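Long-range contacts in trichomaglin (Trichosanthes lepiniana, PDB 1SGL), which is an S-like ribonuclease of the ribonuclease T2 family and probably cleaves the phosphodiester backbone of RNA: residues Y7-L12 with R46-G51; Y130-A135 with L179-D184. All blocks are in the same frame, centred on the assembly; numbering follows the deposited sequence.

Both contacts are built on the antiparallel sheet of this ribonuclease T2 fold, where strands 7-14 and 176-184 are direct neighbours. Contact 1 pairs strand 7-14 with strand 40-47 and is held mainly by backbone hydrogen bonds; it is partly buried, with the Arg46 guanidinium reaching a sulfate, probably from the crystallisation liquor. Contact 2 is buried and apolar, laying the start of helix 132-139 over strand 176-184 through side chains. The two meet where Phe8 N probably bonds to Phe183 O and Leu10 N to Leu181 O, and where Leu12 packs on Val132. The same sulfate touches both, through Arg46 in contact 1 and Ser180 in contact 2.

Contact 1: Y7-L12 with R46-G51; sequences YFILAL and RPEYSG. With SO4 (sulfate ion), chain D.
Antiparallel strand pairing joins Ile9 and Phe8 to Arg46 and Pro47, where strands 40-47 and 7-14 run side by side in the sheet of the ribonuclease T2 fold. Ile9 and Arg46 form a hydrogen-bonded pair: Ile9 N donates to Arg46 O at 2.8 Å, and Arg46 N returns a 3.0 Å bond to Ile9 O. Glu48 N also donates to Tyr7 O at 2.8 Å.

On one face of the sheet, CD1 of Ile9 lies 3.7 Å above the guanidinium plane of Arg46, offset toward its rim, and also meets CB and OE2 of Glu48. CG of Glu48 is anti to the backbone N (chi1 175°), the side chain runs on extended beside that of Tyr7, and OE1 lies 3.6 Å from Tyr7 CB, the carboxylate plane turned 77° from the tyrosine ring. The sulfate lies at the guanidinium edge, where Arg46 NH2 donates to its O4 at 3.2 Å and, weakly, to O2. An alanine in place of Arg46 would probably uncover Ile9 CD1 on that side and deprive the sulfate of one of its cationic partners, Lys167 being another. On the other face, Phe8 CE2 approaches Pro47 CG at 4.2 Å.

Beyond this pair, the Phe8 ring packs against Phe5 and Phe187, Leu10 rests on Thr123 of helix 116-129, and strand 176-184 bonds to the other edge of strand 7-14 through Phe183, Leu181 and Leu179.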
ATOM      1  N   TYR A   7      -1.819 -12.619 -11.050  1.00 26.64           N
ATOM      2  CA  TYR A   7      -1.028 -11.526 -10.517  1.00 26.01           C
ATOM      3  C   TYR A   7      -1.243 -11.130  -9.065  1.00 25.10           C
ATOM      4  O   TYR A   7      -2.245 -11.474  -8.447  1.00 25.16           O
ATOM      5  CB  TYR A   7      -1.250 -10.289 -11.389  1.00 25.17           C
ATOM      6  CG  TYR A   7      -1.196 -10.567 -12.878  1.00 25.25           C
ATOM      7  CD1 TYR A   7      -2.368 -10.771 -13.617  1.00 25.80           C
ATOM      8  CD2 TYR A   7       0.024 -10.629 -13.548  1.00 23.91           C
ATOM      9  CE1 TYR A   7      -2.318 -11.027 -14.989  1.00 24.16           C
ATOM     10  CE2 TYR A   7       0.084 -10.885 -14.911  1.00 24.78           C
ATOM     11  CZ  TYR A   7      -1.090 -11.083 -15.624  1.00 25.11           C
ATOM     12  OH  TYR A   7      -1.019 -11.354 -16.965  1.00 24.66           O
ATOM     13  N   PHE A   8      -0.267 -10.393  -8.544  1.00 24.51           N
ATOM     14  CA  PHE A   8      -0.301  -9.859  -7.195  1.00 22.90           C
ATOM     15  C   PHE A   8      -0.477  -8.345  -7.317  1.00 22.89           C
ATOM     16  O   PHE A   8      -0.030  -7.723  -8.287  1.00 21.85           O
ATOM     17  CB  PHE A   8       1.016 -10.124  -6.460  1.00 24.82           C
ATOM     18  CG  PHE A   8       1.164 -11.522  -5.941  1.00 24.91           C
ATOM     19  CD1 PHE A   8       2.082 -12.396  -6.514  1.00 27.18           C
ATOM     20  CD2 PHE A   8       0.401 -11.959  -4.863  1.00 26.36           C
ATOM     21  CE1 PHE A   8       2.241 -13.696  -6.013  1.00 28.94           C
ATOM     22  CE2 PHE A   8       0.547 -13.248  -4.355  1.00 26.91           C
ATOM     23  CZ  PHE A   8       1.469 -14.118  -4.930  1.00 28.42           C
ATOM     24  N   ILE A   9      -1.145  -7.757  -6.337  1.00 22.09           N
ATOM     25  CA  ILE A   9      -1.323  -6.326  -6.310  1.00 21.66           C
ATOM     26  C   ILE A   9      -0.707  -5.806  -5.019  1.00 21.57           C
ATOM     27  O   ILE A   9      -0.987  -6.330  -3.930  1.00 22.51           O
ATOM     28  CB  ILE A   9      -2.808  -5.918  -6.312  1.00 24.72           C
ATOM     29  CG1 ILE A   9      -3.504  -6.456  -7.563  1.00 26.19           C
ATOM     30  CG2 ILE A   9      -2.923  -4.386  -6.262  1.00 24.61           C
ATOM     31  CD1 ILE A   9      -4.982  -6.154  -7.606  1.00 29.26           C
ATOM     32  N   LEU A  10       0.150  -4.797  -5.148  1.00 20.01           N
ATOM     33  CA  LEU A  10       0.780  -4.148  -4.003  1.00 19.14           C
ATOM     34  C   LEU A  10       0.083  -2.802  -3.889  1.00 18.20           C
ATOM     35  O   LEU A  10       0.267  -1.929  -4.733  1.00 18.01           O
ATOM     36  CB  LEU A  10       2.278  -3.930  -4.232  1.00 19.32           C
ATOM     37  CG  LEU A  10       3.013  -3.101  -3.162  1.00 21.40           C
ATOM     38  CD1 LEU A  10       2.906  -3.768  -1.799  1.00 21.29           C
ATOM     39  CD2 LEU A  10       4.478  -2.941  -3.559  1.00 21.68           C
ATOM     40  N   ALA A  11      -0.728  -2.648  -2.851  1.00 18.15           N
ATOM     41  CA  ALA A  11      -1.473  -1.420  -2.627  1.00 18.53           C
ATOM     42  C   ALA A  11      -0.725  -0.456  -1.715  1.00 19.46           C
ATOM     43  O   ALA A  11      -0.304  -0.825  -0.615  1.00 19.17           O
ATOM     44  CB  ALA A  11      -2.831  -1.753  -2.029  1.00 17.60           C
ATOM     45  N   LEU A  12      -0.560   0.774  -2.182  1.00 20.48           N
ATOM     46  CA  LEU A  12       0.124   1.810  -1.418  1.00 20.75           C
ATOM     47  C   LEU A  12      -0.847   2.950  -1.157  1.00 21.88           C
ATOM     48  O   LEU A  12      -1.699   3.247  -1.990  1.00 22.34           O
ATOM     49  CB  LEU A  12       1.327   2.352  -2.188  1.00 19.87           C
ATOM     50  CG  LEU A  12       2.391   1.351  -2.644  1.00 20.31           C
ATOM     51  CD1 LEU A  12       3.518   2.111  -3.347  1.00 20.36           C
ATOM     52  CD2 LEU A  12       2.931   0.575  -1.451  1.00 21.31           C
ATOM     53  N   ARG A  46      -1.670  -8.538  -2.083  1.00 24.16           N
ATOM     54  CA  ARG A  46      -2.735  -9.527  -2.195  1.00 25.08           C
ATOM     55  C   ARG A  46      -2.854 -10.121  -3.590  1.00 26.09           C
ATOM     56  O   ARG A  46      -2.430  -9.510  -4.570  1.00 23.66           O
ATOM     57  CB  ARG A  46      -4.076  -8.900  -1.808  1.00 25.00           C
ATOM     58  CG  ARG A  46      -4.620  -7.905  -2.821  1.00 24.01           C
ATOM     59  CD  ARG A  46      -5.951  -7.336  -2.369  1.00 26.43           C
ATOM     60  NE  ARG A  46      -6.697  -6.699  -3.459  1.00 28.39           N
ATOM     61  CZ  ARG A  46      -6.517  -5.448  -3.875  1.00 28.63           C
ATOM     62  NH1 ARG A  46      -5.610  -4.667  -3.299  1.00 28.49           N
ATOM     63  NH2 ARG A  46      -7.265  -4.971  -4.859  1.00 29.73           N
ATOM     64  N   PRO A  47      -3.416 -11.338  -3.688  1.00 28.05           N
ATOM     65  CA  PRO A  47      -3.596 -12.009  -4.982  1.00 29.54           C
ATOM     66  C   PRO A  47      -4.716 -11.279  -5.711  1.00 30.99           C
ATOM     67  O   PRO A  47      -5.694 -10.876  -5.084  1.00 31.14           O
ATOM     68  CB  PRO A  47      -4.024 -13.425  -4.592  1.00 29.85           C
ATOM     69  CG  PRO A  47      -3.467 -13.597  -3.183  1.00 29.91           C
ATOM     70  CD  PRO A  47      -3.736 -12.247  -2.573  1.00 28.79           C
ATOM     71  N   GLU A  48      -4.580 -11.094  -7.019  1.00 32.72           N
ATOM     72  CA  GLU A  48      -5.622 -10.418  -7.784  1.00 35.13           C
ATOM     73  C   GLU A  48      -6.641 -11.434  -8.303  1.00 37.06           C
ATOM     74  O   GLU A  48      -6.341 -12.230  -9.190  1.00 36.65           O
ATOM     75  CB  GLU A  48      -5.002  -9.646  -8.951  1.00 35.89           C
ATOM     76  CG  GLU A  48      -6.020  -9.012  -9.891  1.00 37.29           C
ATOM     77  CD  GLU A  48      -5.383  -8.066 -10.900  1.00 38.31           C
ATOM     78  OE1 GLU A  48      -4.358  -8.433 -11.506  1.00 36.60           O
ATOM     79  OE2 GLU A  48      -5.916  -6.954 -11.091  1.00 40.10           O
ATOM     80  N   TYR A  49      -7.838 -11.421  -7.723  1.00 39.60           N
ATOM     81  CA  TYR A  49      -8.905 -12.329  -8.134  1.00 42.36           C
ATOM     82  C   TYR A  49      -9.912 -11.534  -8.958  1.00 45.73           C
ATOM     83  O   TYR A  49     -10.302 -10.428  -8.573  1.00 46.67           O
ATOM     84  CB  TYR A  49      -9.593 -12.945  -6.911  1.00 39.76           C
ATOM     85  CG  TYR A  49      -8.702 -13.851  -6.084  1.00 38.11           C
ATOM     86  CD1 TYR A  49      -8.218 -13.446  -4.835  1.00 37.40           C
ATOM     87  CD2 TYR A  49      -8.350 -15.122  -6.546  1.00 37.28           C
ATOM     88  CE1 TYR A  49      -7.409 -14.290  -4.066  1.00 35.89           C
ATOM     89  CE2 TYR A  49      -7.545 -15.968  -5.793  1.00 35.82           C
ATOM     90  CZ  TYR A  49      -7.079 -15.548  -4.553  1.00 36.57           C
ATOM     91  OH  TYR A  49      -6.292 -16.398  -3.806  1.00 36.07           O
ATOM     92  N   SER A  50     -10.335 -12.088 -10.091  1.00 49.81           N
ATOM     93  CA  SER A  50     -11.274 -11.381 -10.963  1.00 53.63           C
ATOM     94  C   SER A  50     -12.346 -12.290 -11.560  1.00 55.97           C
ATOM     95  O   SER A  50     -12.727 -12.123 -12.722  1.00 57.05           O
ATOM     96  CB  SER A  50     -10.502 -10.711 -12.104  1.00 53.76           C
ATOM     97  OG  SER A  50      -9.304 -10.110 -11.636  1.00 54.56           O
ATOM     98  N   GLY A  51     -12.839 -13.244 -10.775  1.00 58.01           N
ATOM     99  CA  GLY A  51     -13.850 -14.149 -11.295  1.00 59.78           C
ATOM    100  C   GLY A  51     -15.022 -14.413 -10.372  1.00 60.81           C
ATOM    101  O   GLY A  51     -15.210 -15.539  -9.908  1.00 61.64           O
TER
HETATM  102  S   SO4 D 253      -7.342  -1.499  -6.182  1.00 81.83           S
HETATM  103  O1  SO4 D 253      -8.466  -1.263  -5.255  1.00 81.58           O
HETATM  104  O2  SO4 D 253      -6.099  -1.720  -5.413  1.00 80.97           O
HETATM  105  O3  SO4 D 253      -7.189  -0.312  -7.049  1.00 81.59           O
HETATM  106  O4  SO4 D 253      -7.624  -2.691  -7.008  1.00 81.12           O
HETATM  107  O   HOH W   1      -4.771 -12.477 -11.152  1.00 23.63           O
HETATM  108  O   HOH W   2      -3.414  -5.068  -2.018  1.00 38.73           O

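Contact 2: Y130-A135 with L179-D184; sequences YNVDKA and LSLCFD. With SO4 (sulfate ion), chain D.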
ATOM      1  N   TYR A 130      11.152  -1.451  -6.047  1.00 25.80           N
ATOM      2  CA  TYR A 130      10.405  -0.660  -7.022  1.00 24.63           C
ATOM      3  C   TYR A 130       9.792   0.496  -6.248  1.00 25.02           C
ATOM      4  O   TYR A 130       8.578   0.624  -6.149  1.00 24.17           O
ATOM      5  CB  TYR A 130       9.313  -1.515  -7.670  1.00 22.61           C
ATOM      6  CG  TYR A 130       9.854  -2.751  -8.359  1.00 22.73           C
ATOM      7  CD1 TYR A 130       9.675  -4.015  -7.807  1.00 21.64           C
ATOM      8  CD2 TYR A 130      10.566  -2.650  -9.555  1.00 23.23           C
ATOM      9  CE1 TYR A 130      10.186  -5.149  -8.423  1.00 21.35           C
ATOM     10  CE2 TYR A 130      11.086  -3.783 -10.183  1.00 22.90           C
ATOM     11  CZ  TYR A 130      10.888  -5.025  -9.609  1.00 23.17           C
ATOM     12  OH  TYR A 130      11.384  -6.146 -10.223  1.00 25.17           O
ATOM     13  N   ASN A 131      10.655   1.347  -5.707  1.00 26.14           N
ATOM     14  CA  ASN A 131      10.214   2.458  -4.884  1.00 26.71           C
ATOM     15  C   ASN A 131       9.591   3.642  -5.620  1.00 26.31           C
ATOM     16  O   ASN A 131      10.287   4.444  -6.252  1.00 25.55           O
ATOM     17  CB  ASN A 131      11.377   2.945  -4.025  1.00 30.08           C
ATOM     18  CG  ASN A 131      10.916   3.781  -2.863  1.00 32.51           C
ATOM     19  OD1 ASN A 131      10.231   4.785  -3.042  1.00 34.86           O
ATOM     20  ND2 ASN A 131      11.279   3.366  -1.655  1.00 35.33           N
ATOM     21  N   VAL A 132       8.273   3.768  -5.497  1.00 24.48           N
ATOM     22  CA  VAL A 132       7.577   4.854  -6.153  1.00 24.95           C
ATOM     23  C   VAL A 132       7.926   6.215  -5.552  1.00 24.37           C
ATOM     24  O   VAL A 132       7.974   7.204  -6.275  1.00 24.15           O
ATOM     25  CB  VAL A 132       6.045   4.647  -6.120  1.00 24.66           C
ATOM     26  CG1 VAL A 132       5.695   3.306  -6.767  1.00 24.94           C
ATOM     27  CG2 VAL A 132       5.538   4.700  -4.687  1.00 26.86           C
ATOM     28  N   ASP A 133       8.183   6.273  -4.246  1.00 22.64           N
ATOM     29  CA  ASP A 133       8.513   7.554  -3.627  1.00 21.88           C
ATOM     30  C   ASP A 133       9.770   8.154  -4.263  1.00 22.56           C
ATOM     31  O   ASP A 133       9.809   9.349  -4.579  1.00 20.76           O
ATOM     32  CB  ASP A 133       8.708   7.398  -2.117  1.00 21.83           C
ATOM     33  CG  ASP A 133       7.416   7.027  -1.399  1.00 21.99           C
ATOM     34  OD1 ASP A 133       6.410   7.749  -1.558  1.00 20.87           O
ATOM     35  OD2 ASP A 133       7.410   6.008  -0.676  1.00 20.89           O
ATOM     36  N   LYS A 134      10.781   7.313  -4.465  1.00 22.53           N
ATOM     37  CA  LYS A 134      12.037   7.746  -5.070  1.00 25.09           C
ATOM     38  C   LYS A 134      11.821   8.205  -6.521  1.00 24.12           C
ATOM     39  O   LYS A 134      12.411   9.189  -6.965  1.00 25.83           O
ATOM     40  CB  LYS A 134      13.054   6.606  -5.028  1.00 26.91           C
ATOM     41  CG  LYS A 134      14.470   7.030  -5.378  1.00 33.66           C
ATOM     42  CD  LYS A 134      15.071   7.920  -4.291  1.00 37.86           C
ATOM     43  CE  LYS A 134      16.580   8.097  -4.484  1.00 41.47           C
ATOM     44  NZ  LYS A 134      17.243   8.698  -3.277  1.00 43.05           N
ATOM     45  N   ALA A 135      10.971   7.493  -7.252  1.00 22.60           N
ATOM     46  CA  ALA A 135      10.676   7.853  -8.632  1.00 21.35           C
ATOM     47  C   ALA A 135      10.054   9.246  -8.697  1.00 21.76           C
ATOM     48  O   ALA A 135      10.506  10.100  -9.464  1.00 21.87           O
ATOM     49  CB  ALA A 135       9.735   6.841  -9.246  1.00 20.49           C
ATOM     50  N   LEU A 179      -2.139   4.030  -4.762  1.00 20.61           N
ATOM     51  CA  LEU A 179      -1.403   3.739  -5.972  1.00 20.25           C
ATOM     52  C   LEU A 179      -1.050   2.273  -5.839  1.00 19.88           C
ATOM     53  O   LEU A 179      -0.459   1.862  -4.840  1.00 19.18           O
ATOM     54  CB  LEU A 179      -0.139   4.600  -6.070  1.00 20.88           C
ATOM     55  CG  LEU A 179       0.670   4.423  -7.363  1.00 22.92           C
ATOM     56  CD1 LEU A 179       1.570   5.634  -7.579  1.00 24.70           C
ATOM     57  CD2 LEU A 179       1.489   3.137  -7.297  1.00 21.06           C
ATOM     58  N   SER A 180      -1.431   1.479  -6.836  1.00 18.15           N
ATOM     59  CA  SER A 180      -1.158   0.055  -6.806  1.00 18.93           C
ATOM     60  C   SER A 180      -0.250  -0.397  -7.936  1.00 18.31           C
ATOM     61  O   SER A 180      -0.331   0.117  -9.051  1.00 19.04           O
ATOM     62  CB  SER A 180      -2.470  -0.726  -6.884  1.00 17.66           C
ATOM     63  OG  SER A 180      -3.365  -0.325  -5.859  1.00 20.58           O
ATOM     64  N   LEU A 181       0.621  -1.355  -7.635  1.00 17.69           N
ATOM     65  CA  LEU A 181       1.512  -1.919  -8.638  1.00 18.81           C
ATOM     66  C   LEU A 181       1.117  -3.384  -8.798  1.00 17.58           C
ATOM     67  O   LEU A 181       0.725  -4.046  -7.832  1.00 16.33           O
ATOM     68  CB  LEU A 181       2.986  -1.824  -8.209  1.00 18.06           C
ATOM     69  CG  LEU A 181       3.609  -0.435  -8.023  1.00 19.31           C
ATOM     70  CD1 LEU A 181       5.041  -0.586  -7.539  1.00 22.38           C
ATOM     71  CD2 LEU A 181       3.568   0.337  -9.324  1.00 21.49           C
ATOM     72  N   CYS A 182       1.210  -3.887 -10.018  1.00 17.22           N
ATOM     73  CA  CYS A 182       0.854  -5.272 -10.280  1.00 17.82           C
ATOM     74  C   CYS A 182       2.114  -6.084 -10.597  1.00 18.00           C
ATOM     75  O   CYS A 182       3.070  -5.559 -11.170  1.00 19.42           O
ATOM     76  CB  CYS A 182      -0.188  -5.310 -11.409  1.00 17.66           C
ATOM     77  SG  CYS A 182      -1.709  -4.446 -10.866  1.00 22.37           S
ATOM     78  N   PHE A 183       2.126  -7.348 -10.182  1.00 18.72           N
ATOM     79  CA  PHE A 183       3.276  -8.234 -10.401  1.00 19.89           C
ATOM     80  C   PHE A 183       2.818  -9.648 -10.773  1.00 21.43           C
ATOM     81  O   PHE A 183       1.731 -10.072 -10.369  1.00 21.07           O
ATOM     82  CB  PHE A 183       4.125  -8.350  -9.121  1.00 18.81           C
ATOM     83  CG  PHE A 183       4.670  -7.044  -8.613  1.00 18.27           C
ATOM     84  CD1 PHE A 183       3.915  -6.240  -7.767  1.00 17.71           C
ATOM     85  CD2 PHE A 183       5.951  -6.630  -8.968  1.00 17.13           C
ATOM     86  CE1 PHE A 183       4.427  -5.037  -7.273  1.00 16.43           C
ATOM     87  CE2 PHE A 183       6.474  -5.432  -8.485  1.00 17.57           C
ATOM     88  CZ  PHE A 183       5.712  -4.634  -7.634  1.00 18.37           C
ATOM     89  N   ASP A 184       3.638 -10.387 -11.522  1.00 22.48           N
ATOM     90  CA  ASP A 184       3.263 -11.762 -11.848  1.00 25.04           C
ATOM     91  C   ASP A 184       3.754 -12.695 -10.738  1.00 26.09           C
ATOM     92  O   ASP A 184       4.323 -12.233  -9.747  1.00 24.89           O
ATOM     93  CB  ASP A 184       3.810 -12.214 -13.215  1.00 25.21           C
ATOM     94  CG  ASP A 184       5.313 -12.118 -13.325  1.00 25.68           C
ATOM     95  OD1 ASP A 184       6.029 -12.271 -12.317  1.00 26.65           O
ATOM     96  OD2 ASP A 184       5.787 -11.902 -14.454  1.00 29.04           O
TER
HETATM   97  S   SO4 D 253      -7.342  -1.499  -6.182  1.00 81.83           S
HETATM   98  O1  SO4 D 253      -8.466  -1.263  -5.255  1.00 81.58           O
HETATM   99  O2  SO4 D 253      -6.099  -1.720  -5.413  1.00 80.97           O
HETATM  100  O3  SO4 D 253      -7.189  -0.312  -7.049  1.00 81.59           O
HETATM  101  O4  SO4 D 253      -7.624  -2.691  -7.008  1.00 81.12           O
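Tyr130 and Phe183 slide past each other from opposite directions where helix 132-139 begins against strand 176-184, a helix-on-sheet packing within the alpha+beta fold of the ribonuclease T2 family. Their rings are oblique, with planes 47° apart and centroids separated by 5.6 Å. Phe183 offers its rim: CE2 comes within 3.6 Å of Tyr130 CD1, which lies near the plane of the phenylalanine ring, and CZ is a little farther off. CD1 and CE1 of Tyr130 both meet CE2 of Phe183. Pro189 touches both aromatic side chains.

Next along the strand, Val132 and Leu181 also run past one another in opposite senses. Leu181 CD1 sits 4.0 Å from Val132 CG1 and equally near Tyr130 O, bridging the turn and the first residue of the helix. Val132 CG1 reaches Leu179 CD2 as well, at 4.2 Å, so one methyl group touches two alternate leucines of the strand. Val158 of helix 151-162 packs on both leucines, while the side chain of Ser180, between them, touches Ile9 and Ala11 of the neighbouring strand 7-14. Cys182 ties the strand to Cys192 by a disulfide.

Asn131 caps the helix start from the N-cap position: its OD1 accepts from Lys134 N at 3.0 Å, the donor standing 41° out of the side-chain carbonyl plane.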